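Long-range contacts in pyridoxine 4-oxidase (Mesorhizobium loti, PDB 4HA6), which catalyses the FAD-dependent oxidation of pyridoxine to pyridoxal, using molecular oxygen as the electron acceptor: residues A[226-231]-A[471-476]; A[256-261]-A[371-376]; A[280-285]-A[458-463]; A[451-456]-A[463-468]. All blocks are in the same frame, centred on the assembly; numbering follows the deposited sequence. Where two conformers were deposited one is given.

Interaction 1 of 4, residues A[226-231]-A[471-476]; sequences NQVRSL and DNLFVV
Asn472, just ahead of strand 473-475 at the edge of the Rossmann-type parallel sheet, joins that sheet to the middle strand, 227-235, of the three-stranded antiparallel sheet in this GMC oxidoreductase. Its carboxamide behaves like a backbone peptide and pairs with both polar backbone atoms of Val228. OD1 of Asn472 accepts a hydrogen bond from Val228 N at 2.8 Å on an in-plane lone pair, while ND2 of Asn472 gives a nearly straight bond of 2.9 Å to Val228 O, an N-H...O angle of 172°. The amide reaches this position with chi1 at 68°, CG lying in the crowded slot between backbone N and carbonyl carbon. A further bond from ND2 to Asp245 O helps to fix the rotation of the group. Val228 is itself buried: CG2 of its side chain, anti to the carbonyl carbon, rests on Leu473 CB at 3.9 Å, and the same side chain also touches Ile247 of the parallel sheet. Towards the solvent, the CB and CG of Gln227 lie over the Asn472 amide. Asp471 finishes the join with its backbone: Asp471 N donates a hydrogen bond to Asn226 O at 2.8 Å, almost along the C=O axis (177°).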
loop_
_atom_site.group_PDB
_atom_site.type_symbol
_atom_site.label_atom_id
_atom_site.label_comp_id
_atom_site.label_asym_id
_atom_site.label_seq_id
_atom_site.Cartn_x
_atom_site.Cartn_y
_atom_site.Cartn_z
ATOM N N ASN A 226 -22.540 17.179 16.245
ATOM C CA ASN A 226 -22.021 16.631 14.994
ATOM C C ASN A 226 -20.552 16.933 14.744
ATOM O O ASN A 226 -20.108 16.960 13.594
ATOM C CB ASN A 226 -22.844 17.115 13.814
ATOM C CG ASN A 226 -24.273 16.637 13.881
ATOM O OD1 ASN A 226 -24.543 15.517 14.324
ATOM N ND2 ASN A 226 -25.203 17.485 13.456
ATOM N N GLN A 227 -19.794 17.139 15.819
ATOM C CA GLN A 227 -18.372 17.426 15.686
ATOM C C GLN A 227 -17.521 16.613 16.640
ATOM O O GLN A 227 -17.977 16.244 17.738
ATOM C CB GLN A 227 -18.122 18.906 15.964
ATOM C CG GLN A 227 -18.667 19.841 14.905
ATOM C CD GLN A 227 -18.198 21.256 15.125
ATOM O OE1 GLN A 227 -18.373 21.811 16.207
ATOM N NE2 GLN A 227 -17.576 21.843 14.109
ATOM N N VAL A 228 -16.289 16.331 16.216
ATOM C CA VAL A 228 -15.260 15.844 17.125
ATOM C C VAL A 228 -14.754 17.050 17.916
ATOM O O VAL A 228 -14.312 18.050 17.322
ATOM C CB VAL A 228 -14.055 15.237 16.391
ATOM C CG1 VAL A 228 -12.973 14.886 17.404
ATOM C CG2 VAL A 228 -14.456 13.984 15.585
ATOM N N ARG A 229 -14.809 16.965 19.243
ATOM C CA ARG A 229 -14.436 18.099 20.085
ATOM C C ARG A 229 -13.001 17.971 20.575
ATOM O O ARG A 229 -12.250 18.959 20.627
ATOM C CB ARG A 229 -15.414 18.231 21.255
ATOM C CG ARG A 229 -15.031 19.275 22.299
ATOM C CD ARG A 229 -16.041 19.279 23.437
ATOM N NE ARG A 229 -15.722 20.225 24.508
ATOM C CZ ARG A 229 -15.266 19.869 25.708
ATOM N NH1 ARG A 229 -15.063 18.588 25.989
ATOM N NH2 ARG A 229 -15.012 20.791 26.630
ATOM N N SER A 230 -12.610 16.750 20.919
ATOM C CA SER A 230 -11.258 16.509 21.398
ATOM C C SER A 230 -10.795 15.093 21.081
ATOM O O SER A 230 -11.583 14.254 20.634
ATOM C CB SER A 230 -11.182 16.746 22.908
ATOM O OG SER A 230 -11.943 15.777 23.609
ATOM N N LEU A 231 -9.508 14.843 21.328
ATOM C CA LEU A 231 -8.895 13.529 21.156
ATOM C C LEU A 231 -8.257 13.107 22.462
ATOM O O LEU A 231 -7.593 13.916 23.114
ATOM C CB LEU A 231 -7.785 13.572 20.099
ATOM C CG LEU A 231 -8.055 14.114 18.704
ATOM C CD1 LEU A 231 -7.978 15.633 18.714
ATOM C CD2 LEU A 231 -7.047 13.530 17.744
ATOM N N ASP A 471 -19.118 16.895 10.975
ATOM C CA ASP A 471 -18.733 18.097 10.232
ATOM C C ASP A 471 -17.222 18.360 10.122
ATOM O O ASP A 471 -16.759 19.004 9.178
ATOM C CB ASP A 471 -19.420 19.328 10.836
ATOM C CG ASP A 471 -20.935 19.221 10.821
ATOM O OD1 ASP A 471 -21.563 19.708 11.787
ATOM O OD2 ASP A 471 -21.495 18.653 9.853
ATOM N N ASN A 472 -16.442 17.885 11.083
ATOM C CA ASN A 472 -15.054 18.325 11.135
ATOM C C ASN A 472 -14.062 17.181 11.220
ATOM O O ASN A 472 -12.944 17.373 11.718
ATOM C CB ASN A 472 -14.845 19.277 12.315
ATOM C CG ASN A 472 -14.984 18.578 13.641
ATOM O OD1 ASN A 472 -15.605 17.510 13.735
ATOM N ND2 ASN A 472 -14.398 19.161 14.678
ATOM N N LEU A 473 -14.467 16.001 10.737
ATOM C CA LEU A 473 -13.593 14.827 10.743
ATOM C C LEU A 473 -13.364 14.283 9.341
ATOM O O LEU A 473 -14.309 13.995 8.605
ATOM C CB LEU A 473 -14.171 13.735 11.654
ATOM C CG LEU A 473 -13.471 12.373 11.710
ATOM C CD1 LEU A 473 -12.080 12.490 12.275
ATOM C CD2 LEU A 473 -14.298 11.413 12.550
ATOM N N PHE A 474 -12.095 14.118 8.982
ATOM C CA PHE A 474 -11.742 13.632 7.656
ATOM C C PHE A 474 -10.901 12.355 7.765
ATOM O O PHE A 474 -10.239 12.123 8.783
ATOM C CB PHE A 474 -11.017 14.742 6.878
ATOM C CG PHE A 474 -11.782 16.051 6.853
ATOM C CD1 PHE A 474 -12.615 16.366 5.781
ATOM C CD2 PHE A 474 -11.702 16.942 7.922
ATOM C CE1 PHE A 474 -13.342 17.556 5.763
ATOM C CE2 PHE A 474 -12.421 18.136 7.907
ATOM C CZ PHE A 474 -13.237 18.437 6.826
ATOM N N VAL A 475 -10.974 11.502 6.747
ATOM C CA VAL A 475 -10.156 10.293 6.698
ATOM C C VAL A 475 -9.305 10.367 5.429
ATOM O O VAL A 475 -9.833 10.381 4.315
ATOM C CB VAL A 475 -11.007 9.020 6.720
ATOM C CG1 VAL A 475 -10.102 7.805 6.764
ATOM C CG2 VAL A 475 -11.971 9.026 7.938
ATOM N N VAL A 476 -7.991 10.493 5.597
ATOM C CA VAL A 476 -7.127 10.744 4.455
ATOM C C VAL A 476 -5.939 9.797 4.474
ATOM O O VAL A 476 -4.841 10.182 4.894
ATOM C CB VAL A 476 -6.645 12.220 4.409
ATOM C CG1 VAL A 476 -5.894 12.492 3.121
ATOM C CG2 VAL A 476 -7.830 13.148 4.492
#

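Interaction 2 of 4, residues A[256-261]-A[371-376]; sequences SPALLM and VRISGP
Apolar contacts carry most of this buried join, and Ile373 and Met261 make the greater part of them. The two side chains run past one another in opposite directions, so the branch of Ile373 lies against the base of the methionine: CD1 of Ile373 is 3.6 Å from Met261 CB, and CG1 of Ile373 is 3.7 Å from it. Ile373 holds CG1 in the crowded position between backbone N and carbonyl carbon (chi1 52°), which leaves CG2 to reach over to Ala258, 4.1 Å from its CB. The helix, 252-262, follows strand 246-249 of the Rossmann-type parallel sheet, and the partner segment takes in part of strand 370-372, which pairs antiparallel with 383-385. An alanine in place of Ile373 would lose CG1, CG2 and CD1 and would probably leave Met261 and Ala258 less tightly packed. A second group of contacts sets side chain against backbone. In Met261, chi1 and an extended chi2 carry SD to 3.8 Å from Ile373 N; the bend at chi3 (-90°) then turns CE to 3.5 Å from Val371 O. Ile373 CG2 sits 3.8 Å from Ala258 O. Leu271 of helix 268-273 touches both Met261 and Ile373.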
loop_
_atom_site.group_PDB
_atom_site.type_symbol
_atom_site.label_atom_id
_atom_site.label_comp_id
_atom_site.label_asym_id
_atom_site.label_seq_id
_atom_site.Cartn_x
_atom_site.Cartn_y
_atom_site.Cartn_z
ATOM N N SER A 256 -7.064 3.413 11.202
ATOM C CA SER A 256 -8.124 4.412 11.093
ATOM C C SER A 256 -9.513 3.836 11.455
ATOM O O SER A 256 -10.194 4.407 12.320
ATOM C CB SER A 256 -8.104 5.135 9.748
ATOM O OG SER A 256 -7.003 6.021 9.686
ATOM N N PRO A 257 -9.922 2.701 10.834
ATOM C CA PRO A 257 -11.219 2.161 11.265
ATOM C C PRO A 257 -11.222 1.767 12.748
ATOM O O PRO A 257 -12.249 1.943 13.424
ATOM C CB PRO A 257 -11.410 0.922 10.376
ATOM C CG PRO A 257 -10.051 0.558 9.878
ATOM C CD PRO A 257 -9.312 1.880 9.769
ATOM N N ALA A 258 -10.106 1.245 13.258
ATOM C CA ALA A 258 -10.060 0.854 14.667
ATOM C C ALA A 258 -10.305 2.053 15.583
ATOM O O ALA A 258 -11.019 1.944 16.583
ATOM C CB ALA A 258 -8.732 0.187 15.007
ATOM N N LEU A 259 -9.697 3.191 15.258
ATOM C CA LEU A 259 -9.879 4.385 16.078
ATOM C C LEU A 259 -11.336 4.793 16.059
ATOM O O LEU A 259 -11.898 5.157 17.098
ATOM C CB LEU A 259 -9.011 5.541 15.577
ATOM C CG LEU A 259 -9.230 6.879 16.291
ATOM C CD1 LEU A 259 -9.132 6.732 17.828
ATOM C CD2 LEU A 259 -8.252 7.925 15.775
ATOM N N LEU A 260 -11.952 4.744 14.880
ATOM C CA LEU A 260 -13.364 5.120 14.768
ATOM C C LEU A 260 -14.249 4.185 15.608
ATOM O O LEU A 260 -15.145 4.656 16.341
ATOM C CB LEU A 260 -13.809 5.177 13.302
ATOM C CG LEU A 260 -13.121 6.262 12.455
ATOM C CD1 LEU A 260 -13.424 6.086 10.982
ATOM C CD2 LEU A 260 -13.516 7.673 12.915
ATOM N N MET A 261 -13.972 2.881 15.554
ATOM C CA MET A 261 -14.771 1.927 16.330
ATOM C C MET A 261 -14.581 2.094 17.849
ATOM O O MET A 261 -15.563 2.117 18.605
ATOM C CB MET A 261 -14.514 0.488 15.862
ATOM C CG MET A 261 -14.936 0.229 14.411
ATOM S SD MET A 261 -14.723 -1.512 13.902
ATOM C CE MET A 261 -13.033 -1.524 13.255
ATOM N N VAL A 371 -12.264 -5.591 8.818
ATOM C CA VAL A 371 -11.514 -5.450 10.070
ATOM C C VAL A 371 -12.509 -5.011 11.139
ATOM O O VAL A 371 -13.316 -4.100 10.904
ATOM C CB VAL A 371 -10.421 -4.364 9.979
ATOM C CG1 VAL A 371 -9.485 -4.456 11.184
ATOM C CG2 VAL A 371 -9.629 -4.501 8.699
ATOM N N ARG A 372 -12.458 -5.664 12.300
ATOM C CA ARG A 372 -13.336 -5.371 13.441
ATOM C C ARG A 372 -12.479 -5.235 14.692
ATOM O O ARG A 372 -11.528 -5.996 14.857
ATOM C CB ARG A 372 -14.284 -6.545 13.706
ATOM C CG ARG A 372 -15.441 -6.695 12.753
ATOM C CD ARG A 372 -16.253 -7.959 13.108
ATOM N NE ARG A 372 -15.721 -9.171 12.484
ATOM C CZ ARG A 372 -15.544 -10.334 13.106
ATOM N NH1 ARG A 372 -15.836 -10.465 14.395
ATOM N NH2 ARG A 372 -15.060 -11.370 12.439
ATOM N N ILE A 373 -12.813 -4.302 15.582
ATOM C CA ILE A 373 -12.131 -4.260 16.882
ATOM C C ILE A 373 -12.626 -5.448 17.712
ATOM O O ILE A 373 -13.807 -5.842 17.589
ATOM C CB ILE A 373 -12.409 -2.950 17.659
ATOM C CG1 ILE A 373 -13.913 -2.680 17.766
ATOM C CG2 ILE A 373 -11.694 -1.751 17.004
ATOM C CD1 ILE A 373 -14.273 -1.558 18.758
ATOM N N SER A 374 -11.750 -6.023 18.542
ATOM C CA SER A 374 -12.161 -7.121 19.434
ATOM C C SER A 374 -12.567 -6.624 20.831
ATOM O O SER A 374 -13.210 -7.343 21.609
ATOM C CB SER A 374 -11.049 -8.183 19.554
ATOM O OG SER A 374 -9.901 -7.678 20.243
ATOM N N GLY A 375 -12.186 -5.396 21.159
ATOM C CA GLY A 375 -12.526 -4.836 22.460
ATOM C C GLY A 375 -12.258 -3.345 22.413
ATOM O O GLY A 375 -11.847 -2.831 21.366
ATOM N N PRO A 376 -12.472 -2.644 23.539
ATOM C CA PRO A 376 -12.271 -1.189 23.530
ATOM C C PRO A 376 -10.798 -0.768 23.626
ATOM O O PRO A 376 -10.498 0.398 23.355
ATOM C CB PRO A 376 -13.009 -0.720 24.803
ATOM C CG PRO A 376 -13.634 -1.979 25.440
ATOM C CD PRO A 376 -12.924 -3.153 24.849
#

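Interaction 3 of 4, residues A[280-285]-A[458-463]; sequences IDMPDI and DAVVDA
Val460, in the long loop between strands 441-443 and 473-475, pushes its two methyl groups against the turn that follows the short strand 280-281, parallel partner of 265-266. CG2 of Val460, anti to the carbonyl carbon, sits 3.7 Å from Ile285 CG1 and equally close to the carbonyl carbon of Asp284; Val460 and Ile285 cross at about a right angle. From the first position of the turn, Met282 bends at chi3 (67°) to lay its CE 3.7 Å from Val460 O. Nearer the surface, CB of Asp284 rests against Asp458 O at 3.4 Å. A water joins the two backbones, accepting from Asp284 N at 2.9 Å and donating to Asp458 O at 2.7 Å. Behind this first shell, a type I turn from Met282 to Ile285, with a weak bond from Ile285 N to Met282 O, orients the loop. Ile285 is backed by Pro257, Leu260 and Met261 of helix 252-262, while backbone bonds to Arg452 and Lys468 hold Val460. Asp284 OD2 forms a salt bridge with Arg452 NH2. Since Asp284 OD1 and Asp458 OD2 are 6.2 Å apart and of like charge, the arginine probably offsets their repulsion and favours an ionised Asp284.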
loop_
_atom_site.group_PDB
_atom_site.type_symbol
_atom_site.label_atom_id
_atom_site.label_comp_id
_atom_site.label_asym_id
_atom_site.label_seq_id
_atom_site.Cartn_x
_atom_site.Cartn_y
_atom_site.Cartn_z
ATOM N N ILE A 280 -22.421 6.424 16.737
ATOM C CA ILE A 280 -22.854 6.599 15.357
ATOM C C ILE A 280 -22.795 5.270 14.624
ATOM O O ILE A 280 -21.713 4.705 14.438
ATOM C CB ILE A 280 -21.982 7.610 14.594
ATOM C CG1 ILE A 280 -21.874 8.939 15.351
ATOM C CG2 ILE A 280 -22.561 7.858 13.220
ATOM C CD1 ILE A 280 -20.874 9.899 14.702
ATOM N N ASP A 281 -23.947 4.768 14.193
ATOM C CA ASP A 281 -23.959 3.460 13.538
ATOM C C ASP A 281 -23.566 3.600 12.059
ATOM O O ASP A 281 -24.359 4.047 11.234
ATOM C CB ASP A 281 -25.330 2.791 13.706
ATOM C CG ASP A 281 -25.401 1.425 13.042
ATOM O OD1 ASP A 281 -24.337 0.823 12.784
ATOM O OD2 ASP A 281 -26.523 0.939 12.783
ATOM N N MET A 282 -22.335 3.228 11.729
ATOM C CA MET A 282 -21.894 3.283 10.338
ATOM C C MET A 282 -21.479 1.869 9.943
ATOM O O MET A 282 -20.380 1.406 10.292
ATOM C CB MET A 282 -20.739 4.273 10.160
ATOM C CG MET A 282 -21.047 5.704 10.616
ATOM S SD MET A 282 -19.807 6.919 10.066
ATOM C CE MET A 282 -20.085 6.884 8.287
ATOM N N PRO A 283 -22.387 1.153 9.267
ATOM C CA PRO A 283 -22.189 -0.274 8.976
ATOM C C PRO A 283 -20.957 -0.560 8.115
ATOM O O PRO A 283 -20.445 -1.664 8.188
ATOM C CB PRO A 283 -23.462 -0.656 8.225
ATOM C CG PRO A 283 -24.516 0.272 8.824
ATOM C CD PRO A 283 -23.785 1.580 9.057
ATOM N N ASP A 284 -20.482 0.402 7.336
ATOM C CA ASP A 284 -19.406 0.102 6.388
ATOM C C ASP A 284 -17.989 0.366 6.908
ATOM O O ASP A 284 -17.012 0.133 6.186
ATOM C CB ASP A 284 -19.643 0.821 5.054
ATOM C CG ASP A 284 -20.551 0.037 4.122
ATOM O OD1 ASP A 284 -21.252 -0.885 4.603
ATOM O OD2 ASP A 284 -20.563 0.347 2.911
ATOM N N ILE A 285 -17.875 0.848 8.150
ATOM C CA ILE A 285 -16.556 1.047 8.746
ATOM C C ILE A 285 -15.892 -0.292 9.008
ATOM O O ILE A 285 -16.451 -1.156 9.702
ATOM C CB ILE A 285 -16.610 1.881 10.050
ATOM C CG1 ILE A 285 -16.825 3.360 9.708
ATOM C CG2 ILE A 285 -15.295 1.728 10.842
ATOM C CD1 ILE A 285 -17.076 4.259 10.908
ATOM N N ASP A 458 -24.447 5.082 2.618
ATOM C CA ASP A 458 -23.691 4.357 3.642
ATOM C C ASP A 458 -22.166 4.257 3.431
ATOM O O ASP A 458 -21.488 3.522 4.145
ATOM C CB ASP A 458 -24.310 2.979 3.897
ATOM C CG ASP A 458 -25.495 3.046 4.844
ATOM O OD1 ASP A 458 -25.419 3.786 5.849
ATOM O OD2 ASP A 458 -26.500 2.366 4.576
ATOM N N ALA A 459 -21.632 5.006 2.464
ATOM C CA ALA A 459 -20.183 5.159 2.325
ATOM C C ALA A 459 -19.641 5.783 3.607
ATOM O O ALA A 459 -20.372 6.504 4.304
ATOM C CB ALA A 459 -19.855 6.057 1.144
ATOM N N VAL A 460 -18.375 5.526 3.933
ATOM C CA VAL A 460 -17.809 6.106 5.158
ATOM C C VAL A 460 -17.431 7.571 5.006
ATOM O O VAL A 460 -17.741 8.391 5.896
ATOM C CB VAL A 460 -16.664 5.279 5.729
ATOM C CG1 VAL A 460 -16.098 5.937 7.017
ATOM C CG2 VAL A 460 -17.160 3.882 6.032
ATOM N N VAL A 461 -16.786 7.910 3.886
ATOM C CA VAL A 461 -16.527 9.313 3.574
ATOM C C VAL A 461 -17.114 9.716 2.229
ATOM O O VAL A 461 -17.405 8.859 1.375
ATOM C CB VAL A 461 -15.032 9.671 3.630
ATOM C CG1 VAL A 461 -14.499 9.395 5.014
ATOM C CG2 VAL A 461 -14.230 8.874 2.584
ATOM N N ASP A 462 -17.340 11.017 2.062
ATOM C CA ASP A 462 -17.824 11.526 0.790
ATOM C C ASP A 462 -16.618 11.809 -0.085
ATOM O O ASP A 462 -15.502 11.440 0.285
ATOM C CB ASP A 462 -18.729 12.765 0.963
ATOM C CG ASP A 462 -18.022 13.966 1.621
ATOM O OD1 ASP A 462 -16.776 14.026 1.699
ATOM O OD2 ASP A 462 -18.738 14.892 2.062
ATOM N N ALA A 463 -16.832 12.489 -1.209
ATOM C CA ALA A 463 -15.785 12.716 -2.199
ATOM C C ALA A 463 -14.749 13.706 -1.696
ATOM O O ALA A 463 -13.646 13.789 -2.241
ATOM C CB ALA A 463 -16.394 13.204 -3.504
HETATM O O HOH W 1 -21.452 3.113 6.831
#

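Interaction 4 of 4, residues A[451-456]-A[463-468]; sequences CRMGKD and ANLRLK
With CG anti to the carbonyl carbon (chi1 -65°) and the rest of the chain extended, Lys468 sends its ammonium across to the backbone of 454-456, whereas Met453 starts anti to its backbone N (chi1 170°) and then bends at chi3 (62°). Both lie in the long loop from strand 441-443 to 473-475, the last strand of the Rossmann-type sheet, and the contact folds this loop back on itself. NZ of Lys468 gives hydrogen bonds to Gly454 O at 2.8 Å and to Asp456 O at 2.7 Å. It stands above the plane of each carbonyl, and Lys468 CE comes within 3.2 Å of Gly454 O. An alanine in place of Lys468 would lose the ammonium and both bonds, and would probably let the two arms of the loop loosen. At the other end the packing is apolar: SD of Met453 meets Leu465 CD2 at 3.8 Å and lies 4.0 Å from Ala463 CA, and Leu465 packs on Ile496 and Phe500 of helix 490-506. Within 451-456, Arg452 and Asp456 form an end-on salt bridge in the guanidinium plane, NH1 to OD1 at 3.0 Å and NH2 to OD2 at 2.7 Å, each oxygen using its syn lone pair.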
loop_
_atom_site.group_PDB
_atom_site.type_symbol
_atom_site.label_atom_id
_atom_site.label_comp_id
_atom_site.label_asym_id
_atom_site.label_seq_id
_atom_site.Cartn_x
_atom_site.Cartn_y
_atom_site.Cartn_z
ATOM N N CYS A 451 -12.460 2.486 5.055
ATOM C CA CYS A 451 -13.274 3.664 5.312
ATOM C C CYS A 451 -13.662 4.202 3.939
ATOM O O CYS A 451 -13.322 5.331 3.589
ATOM C CB CYS A 451 -12.490 4.710 6.104
ATOM S SG CYS A 451 -12.056 4.218 7.842
ATOM N N ARG A 452 -14.367 3.383 3.153
ATOM C CA ARG A 452 -14.488 3.678 1.715
ATOM C C ARG A 452 -15.151 5.016 1.397
ATOM O O ARG A 452 -16.174 5.413 1.997
ATOM C CB ARG A 452 -15.165 2.540 0.932
ATOM C CG ARG A 452 -16.649 2.452 1.140
ATOM C CD ARG A 452 -17.327 1.358 0.306
ATOM N NE ARG A 452 -18.719 1.289 0.737
ATOM C CZ ARG A 452 -19.679 2.078 0.262
ATOM N NH1 ARG A 452 -19.399 2.962 -0.686
ATOM N NH2 ARG A 452 -20.921 1.972 0.721
ATOM N N MET A 453 -14.527 5.722 0.470
ATOM C CA MET A 453 -15.109 6.913 -0.112
ATOM C C MET A 453 -16.205 6.486 -1.076
ATOM O O MET A 453 -16.009 5.553 -1.868
ATOM C CB MET A 453 -14.018 7.687 -0.855
ATOM C CG MET A 453 -14.535 8.826 -1.702
ATOM S SD MET A 453 -13.217 9.728 -2.553
ATOM C CE MET A 453 -12.530 8.435 -3.603
ATOM N N GLY A 454 -17.364 7.145 -1.015
ATOM C CA GLY A 454 -18.445 6.821 -1.940
ATOM C C GLY A 454 -19.536 7.878 -1.936
ATOM O O GLY A 454 -19.665 8.656 -0.978
ATOM N N LYS A 455 -20.330 7.916 -2.998
ATOM C CA LYS A 455 -21.429 8.883 -3.083
ATOM C C LYS A 455 -22.742 8.344 -2.498
ATOM O O LYS A 455 -23.712 9.088 -2.330
ATOM C CB LYS A 455 -21.645 9.285 -4.537
ATOM C CG LYS A 455 -22.172 8.153 -5.417
ATOM C CD LYS A 455 -22.186 8.609 -6.889
ATOM C CE LYS A 455 -22.851 7.591 -7.787
ATOM N NZ LYS A 455 -22.168 6.275 -7.716
ATOM N N ASP A 456 -22.775 7.049 -2.207
ATOM C CA ASP A 456 -23.984 6.409 -1.680
ATOM C C ASP A 456 -24.112 6.688 -0.178
ATOM O O ASP A 456 -23.111 7.008 0.479
ATOM C CB ASP A 456 -23.952 4.905 -1.991
ATOM C CG ASP A 456 -22.715 4.217 -1.424
ATOM O OD1 ASP A 456 -21.599 4.539 -1.880
ATOM O OD2 ASP A 456 -22.859 3.343 -0.531
ATOM N N ALA A 463 -16.832 12.489 -1.209
ATOM C CA ALA A 463 -15.785 12.716 -2.199
ATOM C C ALA A 463 -14.749 13.706 -1.696
ATOM O O ALA A 463 -13.646 13.789 -2.241
ATOM C CB ALA A 463 -16.394 13.204 -3.504
ATOM N N ASN A 464 -15.115 14.467 -0.673
ATOM C CA ASN A 464 -14.209 15.416 -0.040
ATOM C C ASN A 464 -13.439 14.788 1.119
ATOM O O ASN A 464 -12.639 15.473 1.789
ATOM C CB ASN A 464 -14.992 16.638 0.464
ATOM C CG ASN A 464 -15.578 17.462 -0.671
ATOM O OD1 ASN A 464 -14.881 17.804 -1.622
ATOM N ND2 ASN A 464 -16.866 17.764 -0.584
ATOM N N LEU A 465 -13.702 13.498 1.354
ATOM C CA LEU A 465 -13.038 12.691 2.406
ATOM C C LEU A 465 -13.534 12.982 3.826
ATOM O O LEU A 465 -12.866 12.632 4.824
ATOM C CB LEU A 465 -11.500 12.788 2.331
ATOM C CG LEU A 465 -10.859 12.542 0.959
ATOM C CD1 LEU A 465 -9.334 12.616 1.031
ATOM C CD2 LEU A 465 -11.305 11.221 0.359
ATOM N N ARG A 466 -14.712 13.605 3.918
ATOM C CA ARG A 466 -15.320 13.925 5.195
ATOM C C ARG A 466 -16.173 12.738 5.657
ATOM O O ARG A 466 -17.010 12.241 4.900
ATOM C CB ARG A 466 -16.189 15.180 5.050
ATOM C CG ARG A 466 -16.816 15.686 6.348
ATOM C CD ARG A 466 -17.956 16.686 6.059
ATOM N NE ARG A 466 -18.905 16.118 5.103
ATOM C CZ ARG A 466 -19.998 15.423 5.420
ATOM N NH1 ARG A 466 -20.330 15.206 6.692
ATOM N NH2 ARG A 466 -20.770 14.943 4.447
ATOM N N LEU A 467 -15.951 12.263 6.883
ATOM C CA LEU A 467 -16.838 11.239 7.441
ATOM C C LEU A 467 -18.273 11.749 7.342
ATOM O O LEU A 467 -18.570 12.846 7.826
ATOM C CB LEU A 467 -16.512 10.966 8.909
ATOM C CG LEU A 467 -17.297 9.750 9.408
ATOM C CD1 LEU A 467 -16.384 8.562 9.428
ATOM C CD2 LEU A 467 -17.918 9.995 10.770
ATOM N N LYS A 468 -19.154 10.977 6.706
ATOM C CA LYS A 468 -20.486 11.482 6.357
ATOM C C LYS A 468 -21.326 11.915 7.571
ATOM O O LYS A 468 -22.190 12.777 7.452
ATOM C CB LYS A 468 -21.247 10.468 5.487
ATOM C CG LYS A 468 -20.608 10.229 4.111
ATOM C CD LYS A 468 -21.600 9.680 3.071
ATOM C CE LYS A 468 -21.005 9.812 1.659
ATOM N NZ LYS A 468 -21.930 9.381 0.559
#

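From the N terminus, 226-231 opens the widest loop, which closes only at 471-476, so interaction 1 encloses the other three. Helix segment 256-261 comes next and meets 371-376, closing interaction 2; 280-285 leaves from inside that loop and finds 458-463 after it has closed, so interaction 3 crosses interaction 2. It also crosses interaction 4, whose short loop runs from 451-456 to 463-468 and shares Ala463 with it. Interactions 2 and 4 follow in series. Spatially, Val461 of interaction 3 packs on Val475 of interaction 1, Leu260 of the helix in interaction 2 touches both Leu473 and Cys451, and backbone bonds, probably two, join Leu465 and Leu467 to strand 473-475, linking interaction 4 to interaction 1.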